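Local coordinates for beta-N-acetylhexosaminidase (Bacteroides fragilis, PDB 4PYS), which is a glycoside hydrolase of family 20, named as a beta-N-acetylhexosaminidase, and so probably removes terminal N-acetylhexosamine residues from glycans, at residues A[134-139]-A[432-437]; A[335-340]-A[355-360]; A[378-383]-A[425-430]. One frame throughout, in Å; residues are numbered along the deposited sequence.

Interaction 1: A[134-139]-A[432-437]; sequences SFMLDS and SSALWT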
ATOM      1  N   SER A 134       2.381  -0.090  -4.145  1.00 16.78           N
ATOM      2  CA  SER A 134       1.653  -0.074  -2.861  1.00 15.41           C
ATOM      3  C   SER A 134       0.834   1.179  -2.621  1.00 16.03           C
ATOM      4  O   SER A 134       1.099   2.240  -3.197  1.00 18.81           O
ATOM      5  CB  SER A 134       2.599  -0.248  -1.663  1.00 18.87           C
ATOM      6  OG  SER A 134       3.462   0.871  -1.543  1.00 20.87           O
ATOM      7  N   PHE A 135      -0.164   1.029  -1.749  1.00 18.56           N
ATOM      8  CA  PHE A 135      -0.935   2.156  -1.242  1.00 17.48           C
ATOM      9  C   PHE A 135      -0.870   2.059   0.270  1.00 17.59           C
ATOM     10  O   PHE A 135      -1.061   0.978   0.823  1.00 16.15           O
ATOM     11  CB  PHE A 135      -2.398   2.060  -1.668  1.00 18.55           C
ATOM     12  CG  PHE A 135      -3.283   3.077  -0.997  1.00 16.13           C
ATOM     13  CD1 PHE A 135      -3.164   4.420  -1.318  1.00 18.68           C
ATOM     14  CD2 PHE A 135      -4.220   2.692  -0.045  1.00 19.35           C
ATOM     15  CE1 PHE A 135      -3.979   5.379  -0.717  1.00 21.94           C
ATOM     16  CE2 PHE A 135      -5.043   3.654   0.576  1.00 21.40           C
ATOM     17  CZ  PHE A 135      -4.911   4.993   0.242  1.00 21.59           C
HETATM   18  N   MSE A 136      -0.586   3.180   0.924  1.00 18.22           N
HETATM   19  CA  MSE A 136      -0.542   3.233   2.386  1.00 20.46           C
HETATM   20  C   MSE A 136      -1.698   4.035   2.958  1.00 21.00           C
HETATM   21  O   MSE A 136      -2.001   5.131   2.476  1.00 19.18           O
HETATM   22  CB  MSE A 136       0.754   3.895   2.853  1.00 18.16           C
HETATM   23  CG  MSE A 136       0.942   3.783   4.375  1.00 22.06           C
HETATM   24 SE   MSE A 136       1.939   5.271   5.122  0.67 22.71          SE
HETATM   25  CE  MSE A 136       0.474   6.530   5.267  1.00 22.63           C
ATOM     26  N   LEU A 137      -2.336   3.509   4.005  1.00 18.78           N
ATOM     27  CA  LEU A 137      -3.369   4.266   4.715  1.00 20.90           C
ATOM     28  C   LEU A 137      -2.920   4.475   6.148  1.00 22.86           C
ATOM     29  O   LEU A 137      -2.444   3.537   6.796  1.00 20.03           O
ATOM     30  CB  LEU A 137      -4.717   3.532   4.683  1.00 21.03           C
ATOM     31  CG  LEU A 137      -5.878   4.264   5.372  1.00 25.73           C
ATOM     32  CD1 LEU A 137      -6.155   5.605   4.713  1.00 24.64           C
ATOM     33  CD2 LEU A 137      -7.123   3.397   5.359  1.00 26.91           C
ATOM     34  N   ASP A 138      -3.056   5.709   6.619  1.00 23.01           N
ATOM     35  CA  ASP A 138      -2.718   6.090   7.987  1.00 26.24           C
ATOM     36  C   ASP A 138      -3.905   5.765   8.882  1.00 27.41           C
ATOM     37  O   ASP A 138      -4.876   6.527   8.941  1.00 24.53           O
ATOM     38  CB  ASP A 138      -2.412   7.593   8.014  1.00 21.02           C
ATOM     39  CG  ASP A 138      -2.065   8.131   9.394  1.00 25.41           C
ATOM     40  OD1 ASP A 138      -2.070   7.394  10.418  1.00 25.99           O
ATOM     41  OD2 ASP A 138      -1.789   9.343   9.446  1.00 26.92           O
ATOM     42  N   SER A 139      -3.822   4.617   9.553  1.00 21.20           N
ATOM     43  CA  SER A 139      -4.793   4.210  10.561  1.00 21.75           C
ATOM     44  C   SER A 139      -4.235   4.468  11.954  1.00 26.78           C
ATOM     45  O   SER A 139      -4.732   3.923  12.925  1.00 31.66           O
ATOM     46  CB  SER A 139      -5.116   2.717  10.429  1.00 22.50           C
ATOM     47  OG  SER A 139      -5.701   2.416   9.175  1.00 25.14           O
ATOM     48  N   SER A 432       5.380   3.773  -4.176  1.00 15.16           N
ATOM     49  CA  SER A 432       4.269   3.760  -3.228  1.00 17.18           C
ATOM     50  C   SER A 432       3.413   5.002  -3.402  1.00 19.35           C
ATOM     51  O   SER A 432       3.833   5.977  -4.033  1.00 21.35           O
ATOM     52  CB  SER A 432       4.764   3.677  -1.781  1.00 22.91           C
ATOM     53  OG  SER A 432       5.615   4.754  -1.462  1.00 28.53           O
ATOM     54  N   SER A 433       2.206   4.939  -2.850  1.00 17.39           N
ATOM     55  CA  SER A 433       1.299   6.077  -2.796  1.00 17.58           C
ATOM     56  C   SER A 433       0.805   6.085  -1.359  1.00 20.82           C
ATOM     57  O   SER A 433       0.781   5.033  -0.709  1.00 20.55           O
ATOM     58  CB  SER A 433       0.133   5.866  -3.746  1.00 17.34           C
ATOM     59  OG  SER A 433      -0.484   4.607  -3.532  1.00 18.33           O
ATOM     60  N   ALA A 434       0.432   7.253  -0.842  1.00 19.80           N
ATOM     61  CA  ALA A 434       0.062   7.321   0.567  1.00 22.82           C
ATOM     62  C   ALA A 434      -1.075   8.275   0.843  1.00 22.26           C
ATOM     63  O   ALA A 434      -1.235   9.305   0.175  1.00 20.28           O
ATOM     64  CB  ALA A 434       1.262   7.707   1.417  1.00 22.77           C
ATOM     65  N   LEU A 435      -1.849   7.938   1.865  1.00 19.18           N
ATOM     66  CA  LEU A 435      -2.878   8.842   2.349  1.00 19.20           C
ATOM     67  C   LEU A 435      -2.695   8.996   3.852  1.00 19.92           C
ATOM     68  O   LEU A 435      -3.162   8.155   4.630  1.00 21.36           O
ATOM     69  CB  LEU A 435      -4.268   8.281   2.019  1.00 18.28           C
ATOM     70  CG  LEU A 435      -5.493   9.201   2.200  1.00 22.70           C
ATOM     71  CD1 LEU A 435      -5.849   9.509   3.653  1.00 21.57           C
ATOM     72  CD2 LEU A 435      -5.300  10.505   1.435  1.00 25.41           C
ATOM     73  N   TRP A 436      -2.003  10.058   4.260  1.00 19.60           N
ATOM     74  CA  TRP A 436      -1.809  10.362   5.673  1.00 23.24           C
ATOM     75  C   TRP A 436      -3.038  11.094   6.176  1.00 24.65           C
ATOM     76  O   TRP A 436      -3.610  11.913   5.466  1.00 24.74           O
ATOM     77  CB  TRP A 436      -0.576  11.252   5.867  1.00 21.80           C
ATOM     78  CG  TRP A 436       0.685  10.563   5.468  1.00 24.12           C
ATOM     79  CD1 TRP A 436       1.309  10.621   4.254  1.00 24.40           C
ATOM     80  CD2 TRP A 436       1.471   9.685   6.284  1.00 23.87           C
ATOM     81  NE1 TRP A 436       2.442   9.833   4.267  1.00 22.92           N
ATOM     82  CE2 TRP A 436       2.562   9.248   5.501  1.00 23.32           C
ATOM     83  CE3 TRP A 436       1.359   9.227   7.600  1.00 25.05           C
ATOM     84  CZ2 TRP A 436       3.533   8.372   5.994  1.00 24.79           C
ATOM     85  CZ3 TRP A 436       2.329   8.361   8.089  1.00 32.84           C
ATOM     86  CH2 TRP A 436       3.400   7.941   7.284  1.00 29.02           C
ATOM     87  N   THR A 437      -3.447  10.809   7.405  1.00 21.51           N
ATOM     88  CA  THR A 437      -4.684  11.398   7.919  1.00 25.40           C
ATOM     89  C   THR A 437      -4.481  12.556   8.904  1.00 25.20           C
ATOM     90  O   THR A 437      -5.368  12.862   9.712  1.00 27.77           O
ATOM     91  CB  THR A 437      -5.652  10.305   8.464  1.00 25.20           C
ATOM     92  OG1 THR A 437      -4.974   9.474   9.423  1.00 26.86           O
ATOM     93  CG2 THR A 437      -6.140   9.424   7.316  1.00 21.53           C
TER
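M136, a selenomethionine, reaches across the parallel pairing of strands 132-138 and 428-435 to A434 and W436. These are the first and last strands of the (beta/alpha)8 barrel, so their pairing closes the catalytic domain's sheet into a ring. S433 N donates to S134 O, M136 N to S433 O, L435 N to M136 O and D138 N to L435 O, donors alternating between the strands. S134 O takes a second donor as well: S433 OG lies 2.9 Å from S134 O, in the carbonyl plane and on a lone pair.

Along the M136 side chain, CB starts 3.7 Å from S433 O and near A434 CB. CG, anti to the backbone N (chi1 -171°), lies beside the carbonyl carbon, and from there the chain carries SE to the indole. SE comes 3.6 Å from W436 CZ2, a Met-aromatic contact, and the bend at the last torsion brings CE over the ring. CE sits 3.4 Å from the centroid of the six-membered ring of W436, only 10° off its normal, a CH-pi contact. The same indole meets Y390 and, edge-to-face, H167. A bound glycerol, probably from the crystallisation liquor, lies about 3 Å from its side chain, consistent with a place in the sugar-binding pocket at the C-terminal mouth of the barrel.

On the other face of the sheet, F135 CZ packs 3.8 Å from L435 CB, the two side chains pointing the same way. F135 also packs on helices 146-158 and 453-462.

At the C-terminal ends of the strands, D138 and T437 tie the segments together. D138 OD1 takes G140 N, while OD2 forms a salt bridge with R141. T437 OG1 donates to D138 O at 3.0 Å from above the carbonyl plane, and T437 N meets D138 OD2 at 3.0 Å on the anti side, 32° out of the carboxylate plane.

Interaction 2: A[335-340]-A[355-360]; sequences GRKAIF and NVVIQW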
ATOM      1  N   GLY A 335      13.113 -14.346   9.090  1.00 46.40           N
ATOM      2  CA  GLY A 335      12.936 -14.474   7.653  1.00 40.75           C
ATOM      3  C   GLY A 335      12.181 -13.330   7.005  1.00 40.37           C
ATOM      4  O   GLY A 335      11.658 -13.480   5.899  1.00 40.50           O
ATOM      5  N   ARG A 336      12.128 -12.180   7.673  1.00 32.62           N
ATOM      6  CA  ARG A 336      11.455 -11.017   7.097  1.00 30.93           C
ATOM      7  C   ARG A 336      12.458  -9.936   6.713  1.00 31.39           C
ATOM      8  O   ARG A 336      13.601  -9.928   7.191  1.00 35.02           O
ATOM      9  CB  ARG A 336      10.434 -10.442   8.081  1.00 35.25           C
ATOM     10  CG  ARG A 336       9.503 -11.479   8.679  1.00 33.65           C
ATOM     11  CD  ARG A 336       8.653 -12.195   7.616  1.00 32.03           C
ATOM     12  NE  ARG A 336       7.837 -13.226   8.254  1.00 37.05           N
ATOM     13  CZ  ARG A 336       6.583 -13.043   8.647  1.00 38.75           C
ATOM     14  NH1 ARG A 336       5.981 -11.880   8.437  1.00 32.31           N
ATOM     15  NH2 ARG A 336       5.925 -14.021   9.247  1.00 37.89           N
ATOM     16  N   LYS A 337      12.026  -9.053   5.826  1.00 29.76           N
ATOM     17  CA  LYS A 337      12.772  -7.851   5.480  1.00 33.60           C
ATOM     18  C   LYS A 337      12.212  -6.679   6.275  1.00 34.40           C
ATOM     19  O   LYS A 337      11.029  -6.665   6.619  1.00 34.90           O
ATOM     20  CB  LYS A 337      12.682  -7.578   3.979  1.00 32.18           C
ATOM     21  CG  LYS A 337      13.439  -8.634   3.160  1.00 39.63           C
ATOM     22  CD  LYS A 337      13.423  -8.336   1.669  1.00 50.55           C
ATOM     23  CE  LYS A 337      14.276  -9.351   0.901  1.00 55.79           C
ATOM     24  NZ  LYS A 337      15.682  -9.399   1.403  1.00 60.99           N
ATOM     25  N   ALA A 338      13.063  -5.705   6.579  1.00 31.70           N
ATOM     26  CA  ALA A 338      12.655  -4.564   7.396  1.00 29.96           C
ATOM     27  C   ALA A 338      12.677  -3.292   6.569  1.00 28.08           C
ATOM     28  O   ALA A 338      13.720  -2.934   6.010  1.00 30.52           O
ATOM     29  CB  ALA A 338      13.583  -4.429   8.584  1.00 30.26           C
ATOM     30  N   ILE A 339      11.542  -2.597   6.487  1.00 25.48           N
ATOM     31  CA  ILE A 339      11.499  -1.341   5.747  1.00 23.52           C
ATOM     32  C   ILE A 339      11.616  -0.178   6.727  1.00 28.40           C
ATOM     33  O   ILE A 339      10.975  -0.188   7.777  1.00 27.22           O
ATOM     34  CB  ILE A 339      10.187  -1.167   4.951  1.00 21.63           C
ATOM     35  CG1 ILE A 339       9.931  -2.374   4.048  1.00 26.62           C
ATOM     36  CG2 ILE A 339      10.238   0.113   4.112  1.00 22.52           C
ATOM     37  CD1 ILE A 339       8.509  -2.399   3.440  1.00 22.50           C
ATOM     38  N   PHE A 340      12.429   0.817   6.379  1.00 25.81           N
ATOM     39  CA  PHE A 340      12.572   2.021   7.195  1.00 28.10           C
ATOM     40  C   PHE A 340      12.334   3.235   6.318  1.00 32.01           C
ATOM     41  O   PHE A 340      12.665   3.209   5.137  1.00 23.72           O
ATOM     42  CB  PHE A 340      13.991   2.136   7.757  1.00 27.31           C
ATOM     43  CG  PHE A 340      14.341   1.094   8.778  1.00 28.70           C
ATOM     44  CD1 PHE A 340      13.900   1.211  10.092  1.00 30.14           C
ATOM     45  CD2 PHE A 340      15.147   0.020   8.438  1.00 36.36           C
ATOM     46  CE1 PHE A 340      14.240   0.264  11.043  1.00 33.51           C
ATOM     47  CE2 PHE A 340      15.496  -0.938   9.386  1.00 37.09           C
ATOM     48  CZ  PHE A 340      15.038  -0.815  10.690  1.00 38.17           C
ATOM     49  N   ASN A 355      18.851  -7.229   5.216  1.00 42.45           N
ATOM     50  CA  ASN A 355      17.415  -7.377   4.948  1.00 33.40           C
ATOM     51  C   ASN A 355      16.660  -6.049   4.994  1.00 31.48           C
ATOM     52  O   ASN A 355      15.426  -6.028   4.998  1.00 36.39           O
ATOM     53  CB  ASN A 355      16.782  -8.356   5.930  1.00 33.76           C
ATOM     54  CG  ASN A 355      16.815  -7.849   7.354  1.00 35.01           C
ATOM     55  OD1 ASN A 355      17.791  -7.233   7.784  1.00 39.06           O
ATOM     56  ND2 ASN A 355      15.741  -8.100   8.098  1.00 37.00           N
ATOM     57  N   VAL A 356      17.406  -4.949   5.029  1.00 33.20           N
ATOM     58  CA  VAL A 356      16.813  -3.613   5.125  1.00 32.98           C
ATOM     59  C   VAL A 356      16.375  -3.066   3.764  1.00 34.12           C
ATOM     60  O   VAL A 356      17.099  -3.187   2.778  1.00 36.35           O
ATOM     61  CB  VAL A 356      17.789  -2.632   5.815  1.00 37.00           C
ATOM     62  CG1 VAL A 356      17.347  -1.188   5.622  1.00 41.43           C
ATOM     63  CG2 VAL A 356      17.906  -2.961   7.299  1.00 40.17           C
ATOM     64  N   VAL A 357      15.179  -2.477   3.726  1.00 26.95           N
ATOM     65  CA  VAL A 357      14.651  -1.792   2.546  1.00 26.37           C
ATOM     66  C   VAL A 357      14.377  -0.347   2.963  1.00 26.53           C
ATOM     67  O   VAL A 357      13.937  -0.098   4.092  1.00 28.98           O
ATOM     68  CB  VAL A 357      13.351  -2.466   2.055  1.00 30.75           C
ATOM     69  CG1 VAL A 357      12.719  -1.692   0.894  1.00 25.97           C
ATOM     70  CG2 VAL A 357      13.633  -3.912   1.653  1.00 33.29           C
ATOM     71  N   ILE A 358      14.662   0.597   2.070  1.00 26.35           N
ATOM     72  CA  ILE A 358      14.497   2.023   2.357  1.00 25.73           C
ATOM     73  C   ILE A 358      13.317   2.628   1.595  1.00 26.44           C
ATOM     74  O   ILE A 358      13.229   2.501   0.374  1.00 26.41           O
ATOM     75  CB  ILE A 358      15.780   2.806   1.986  1.00 28.57           C
ATOM     76  CG1 ILE A 358      16.972   2.315   2.821  1.00 27.94           C
ATOM     77  CG2 ILE A 358      15.567   4.299   2.172  1.00 32.03           C
ATOM     78  CD1 ILE A 358      16.791   2.455   4.325  1.00 30.47           C
ATOM     79  N   GLN A 359      12.413   3.296   2.307  1.00 21.90           N
ATOM     80  CA  GLN A 359      11.300   3.965   1.647  1.00 20.72           C
ATOM     81  C   GLN A 359      11.625   5.448   1.532  1.00 28.64           C
ATOM     82  O   GLN A 359      11.669   6.170   2.529  1.00 25.27           O
ATOM     83  CB  GLN A 359       9.981   3.745   2.391  1.00 21.92           C
ATOM     84  CG  GLN A 359       8.778   4.289   1.625  1.00 20.72           C
ATOM     85  CD  GLN A 359       7.472   3.620   2.023  1.00 24.90           C
ATOM     86  OE1 GLN A 359       7.404   2.907   3.025  1.00 23.03           O
ATOM     87  NE2 GLN A 359       6.428   3.853   1.239  1.00 26.86           N
ATOM     88  N   TRP A 360      11.900   5.868   0.303  1.00 24.38           N
ATOM     89  CA  TRP A 360      12.362   7.217  -0.012  1.00 26.94           C
ATOM     90  C   TRP A 360      11.152   8.136  -0.096  1.00 23.36           C
ATOM     91  O   TRP A 360      10.246   7.887  -0.893  1.00 21.71           O
ATOM     92  CB  TRP A 360      13.106   7.158  -1.349  1.00 26.76           C
ATOM     93  CG  TRP A 360      13.456   8.469  -1.990  1.00 24.58           C
ATOM     94  CD1 TRP A 360      13.865   9.622  -1.377  1.00 30.27           C
ATOM     95  CD2 TRP A 360      13.422   8.748  -3.391  1.00 20.95           C
ATOM     96  NE1 TRP A 360      14.087  10.603  -2.328  1.00 26.97           N
ATOM     97  CE2 TRP A 360      13.821  10.087  -3.568  1.00 27.18           C
ATOM     98  CE3 TRP A 360      13.087   7.987  -4.516  1.00 27.56           C
ATOM     99  CZ2 TRP A 360      13.895  10.685  -4.835  1.00 25.15           C
ATOM    100  CZ3 TRP A 360      13.159   8.585  -5.774  1.00 27.87           C
ATOM    101  CH2 TRP A 360      13.559   9.919  -5.918  1.00 28.79           C
TER
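Two consecutive strands of the (beta/alpha)8 barrel, 337-341 and 356-360, lie parallel, with A338 beside V356, I339 beside V357 and F340 beside I358. The ladder passes from A338 N and N355 O to Q359 N and F340 O; its shortest step is V357 N to A338 O at 2.7 Å.

Before the first rung, N355 adds a side-chain bond. Its CG lies between the backbone N and carbonyl carbon (chi1 65°), and ND2 donates to R336 O at 3.0 Å, nearly straight (167°) and in its own amide plane. A328 O of helix 316-333 accepts from ND2 too, so the amide ties the start of strand 356-360 to that helix.

F340 and V356 share the face turned to helix 316-333. V356 CG1 meets F340 CD2 at the ring edge, 3.8 Å away, the side chains crossing at about a right angle. On the other face, I339 CG1 lies 4.0 Å from V357 CB, side by side, and both residues touch Y285 and I382. Q359 follows there, its OE1 bonded to H287.

No helix lies in the short connection between these strands, although strand-helix-strand repeats are the rule in a TIM barrel.

Interaction 3: A[378-383]-A[425-430]; sequences NYPVIC and NPLILG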
ATOM      1  N   ASN A 378      23.892  -0.232  -0.837  1.00 40.30           N
ATOM      2  CA  ASN A 378      23.266  -1.414  -1.435  1.00 46.22           C
ATOM      3  C   ASN A 378      21.912  -1.802  -0.813  1.00 47.54           C
ATOM      4  O   ASN A 378      21.582  -2.986  -0.742  1.00 43.32           O
ATOM      5  CB  ASN A 378      24.235  -2.604  -1.374  1.00 54.88           C
ATOM      6  CG  ASN A 378      24.000  -3.618  -2.476  1.00 64.41           C
ATOM      7  OD1 ASN A 378      23.938  -3.270  -3.656  1.00 66.38           O
ATOM      8  ND2 ASN A 378      23.884  -4.886  -2.094  1.00 68.89           N
ATOM      9  N   TYR A 379      21.142  -0.811  -0.355  1.00 39.74           N
ATOM     10  CA  TYR A 379      19.802  -1.061   0.177  1.00 35.44           C
ATOM     11  C   TYR A 379      18.782  -0.919  -0.944  1.00 33.10           C
ATOM     12  O   TYR A 379      18.800   0.074  -1.670  1.00 34.85           O
ATOM     13  CB  TYR A 379      19.424  -0.038   1.261  1.00 37.78           C
ATOM     14  CG  TYR A 379      20.350   0.063   2.463  1.00 39.48           C
ATOM     15  CD1 TYR A 379      20.982  -1.056   2.988  1.00 45.35           C
ATOM     16  CD2 TYR A 379      20.560   1.290   3.090  1.00 44.80           C
ATOM     17  CE1 TYR A 379      21.819  -0.952   4.096  1.00 51.32           C
ATOM     18  CE2 TYR A 379      21.390   1.405   4.193  1.00 50.68           C
ATOM     19  CZ  TYR A 379      22.021   0.282   4.692  1.00 53.98           C
ATOM     20  OH  TYR A 379      22.850   0.389   5.791  1.00 61.95           O
ATOM     21  N   PRO A 380      17.867  -1.895  -1.076  1.00 29.82           N
ATOM     22  CA  PRO A 380      16.737  -1.726  -2.006  1.00 29.34           C
ATOM     23  C   PRO A 380      15.866  -0.542  -1.598  1.00 30.80           C
ATOM     24  O   PRO A 380      15.810  -0.209  -0.410  1.00 29.81           O
ATOM     25  CB  PRO A 380      15.941  -3.025  -1.839  1.00 30.74           C
ATOM     26  CG  PRO A 380      16.906  -4.008  -1.258  1.00 36.10           C
ATOM     27  CD  PRO A 380      17.852  -3.209  -0.411  1.00 34.67           C
ATOM     28  N   VAL A 381      15.179   0.058  -2.566  1.00 25.28           N
ATOM     29  CA  VAL A 381      14.447   1.309  -2.356  1.00 24.46           C
ATOM     30  C   VAL A 381      13.029   1.229  -2.881  1.00 26.13           C
ATOM     31  O   VAL A 381      12.797   0.721  -3.985  1.00 23.96           O
ATOM     32  CB  VAL A 381      15.125   2.472  -3.122  1.00 24.90           C
ATOM     33  CG1 VAL A 381      14.277   3.745  -3.067  1.00 28.12           C
ATOM     34  CG2 VAL A 381      16.485   2.741  -2.580  1.00 29.23           C
ATOM     35  N   ILE A 382      12.084   1.751  -2.097  1.00 21.54           N
ATOM     36  CA  ILE A 382      10.727   2.006  -2.573  1.00 18.96           C
ATOM     37  C   ILE A 382      10.584   3.509  -2.789  1.00 23.91           C
ATOM     38  O   ILE A 382      10.914   4.297  -1.893  1.00 21.37           O
ATOM     39  CB  ILE A 382       9.687   1.549  -1.530  1.00 18.70           C
ATOM     40  CG1 ILE A 382       9.749   0.029  -1.365  1.00 21.44           C
ATOM     41  CG2 ILE A 382       8.265   2.004  -1.939  1.00 19.31           C
ATOM     42  CD1 ILE A 382       9.217  -0.453  -0.011  1.00 23.19           C
ATOM     43  N   CYS A 383      10.130   3.913  -3.978  1.00 19.87           N
ATOM     44  CA  CYS A 383      10.019   5.334  -4.301  1.00 19.39           C
ATOM     45  C   CYS A 383       8.656   5.857  -3.896  1.00 19.48           C
ATOM     46  O   CYS A 383       7.656   5.577  -4.560  1.00 20.23           O
ATOM     47  CB  CYS A 383      10.245   5.574  -5.806  1.00 17.93           C
ATOM     48  SG  CYS A 383      11.835   4.995  -6.409  1.00 25.55           S
ATOM     49  N   ASN A 425      19.195   0.205 -11.885  1.00 48.11           N
ATOM     50  CA  ASN A 425      19.468  -0.604 -10.702  1.00 47.79           C
ATOM     51  C   ASN A 425      18.282  -1.422 -10.196  1.00 40.08           C
ATOM     52  O   ASN A 425      17.255  -0.859  -9.839  1.00 40.82           O
ATOM     53  CB  ASN A 425      19.906   0.351  -9.595  1.00 54.50           C
ATOM     54  CG  ASN A 425      20.853  -0.282  -8.613  1.00 57.38           C
ATOM     55  OD1 ASN A 425      20.757  -1.474  -8.316  1.00 56.06           O
ATOM     56  ND2 ASN A 425      21.779   0.515  -8.091  1.00 63.81           N
ATOM     57  N   PRO A 426      18.425  -2.759 -10.147  1.00 44.17           N
ATOM     58  CA  PRO A 426      17.352  -3.622  -9.629  1.00 40.99           C
ATOM     59  C   PRO A 426      17.069  -3.385  -8.145  1.00 37.04           C
ATOM     60  O   PRO A 426      16.064  -3.887  -7.633  1.00 40.83           O
ATOM     61  CB  PRO A 426      17.898  -5.038  -9.851  1.00 48.74           C
ATOM     62  CG  PRO A 426      19.374  -4.871  -9.956  1.00 49.14           C
ATOM     63  CD  PRO A 426      19.581  -3.541 -10.616  1.00 46.98           C
ATOM     64  N   LEU A 427      17.939  -2.631  -7.475  1.00 34.81           N
ATOM     65  CA  LEU A 427      17.679  -2.174  -6.109  1.00 33.76           C
ATOM     66  C   LEU A 427      16.391  -1.346  -6.014  1.00 29.71           C
ATOM     67  O   LEU A 427      15.735  -1.326  -4.965  1.00 32.04           O
ATOM     68  CB  LEU A 427      18.847  -1.342  -5.576  1.00 36.69           C
ATOM     69  CG  LEU A 427      20.141  -2.042  -5.158  1.00 43.97           C
ATOM     70  CD1 LEU A 427      21.130  -1.024  -4.599  1.00 47.99           C
ATOM     71  CD2 LEU A 427      19.864  -3.142  -4.142  1.00 43.83           C
ATOM     72  N   ILE A 428      16.034  -0.651  -7.088  1.00 30.52           N
ATOM     73  CA  ILE A 428      14.792   0.124  -7.091  1.00 27.68           C
ATOM     74  C   ILE A 428      13.592  -0.799  -7.303  1.00 27.17           C
ATOM     75  O   ILE A 428      13.382  -1.317  -8.402  1.00 28.81           O
ATOM     76  CB  ILE A 428      14.794   1.205  -8.191  1.00 29.48           C
ATOM     77  CG1 ILE A 428      16.064   2.047  -8.108  1.00 43.38           C
ATOM     78  CG2 ILE A 428      13.548   2.073  -8.082  1.00 28.89           C
ATOM     79  CD1 ILE A 428      16.197   2.772  -6.801  1.00 51.57           C
ATOM     80  N   LEU A 429      12.802  -0.985  -6.250  1.00 24.50           N
ATOM     81  CA  LEU A 429      11.768  -2.011  -6.235  1.00 24.13           C
ATOM     82  C   LEU A 429      10.485  -1.561  -6.904  1.00 26.85           C
ATOM     83  O   LEU A 429       9.799  -2.364  -7.548  1.00 21.18           O
ATOM     84  CB  LEU A 429      11.450  -2.415  -4.801  1.00 23.05           C
ATOM     85  CG  LEU A 429      12.595  -3.051  -4.019  1.00 25.91           C
ATOM     86  CD1 LEU A 429      12.098  -3.454  -2.642  1.00 29.31           C
ATOM     87  CD2 LEU A 429      13.166  -4.252  -4.769  1.00 30.84           C
ATOM     88  N   GLY A 430      10.143  -0.290  -6.735  1.00 19.28           N
ATOM     89  CA  GLY A 430       8.905   0.216  -7.292  1.00 16.46           C
ATOM     90  C   GLY A 430       8.499   1.504  -6.617  1.00 23.67           C
ATOM     91  O   GLY A 430       9.360   2.274  -6.173  1.00 21.94           O
TER
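V381 O takes the N-H of L429 at 2.8 Å in a nearly straight bond (169°), close to the line of the carbonyl. One step earlier, V381 N donates to L427 O. P380 CA adds a CA-H...O contact, 3.1 Å from L427 O and bent at H. C383 N bonds to G430 O, one residue further along than a regular parallel ladder would give, since L429 has near-helical backbone angles.

L427 lies against the loop ahead of strand 381-383: CD1 touches N378 OD1 at 3.7 Å, the side chains crossing at about a right angle. N378, with positive phi, follows helix 369-376 in a Schellman motif, so L427 packs where that helix gives way to the strand.

Short strand 381-383, seventh of the TIM barrel, meets the N-terminal part of the eighth, 428-435. V381 and I428 pack on L371 of helix 369-376. I428 CG1 is anti to the carbonyl carbon (chi1 -51°) and CG2 anti to the backbone N; the first branch carries CD1 to V381 CB (3.8 Å), the second meets C383 SG. L429 CD1 touches P380 CB, and L429 and I382 both pack on W132. In an Asx turn, N425 OD1 accepts L427 N from above its carbonyl plane.

All three contacts are parallel pairings in one barrel sheet. Interactions 1 and 3 use successive parts of strand 428-435, which pairs with 381-383 first and 132-138 further along; S432 N meets C383 O between them at 2.9 Å. Interactions 2 and 3 are joined through neighbouring strands: I358 N probably donates to P380 O, and I358 O accepts from I382 N. Inside the barrel, past strand 381-383, Q359 NE2 of interaction 2 probably bonds to S432 OG of interaction 1. Interaction 1 is the most central and richest in serine, aspartate and aromatic groups; interaction 2 is also buried but mainly aliphatic; interaction 3 is only partly buried, with L427, L429 and P380 near the surface where strand 428-435 begins.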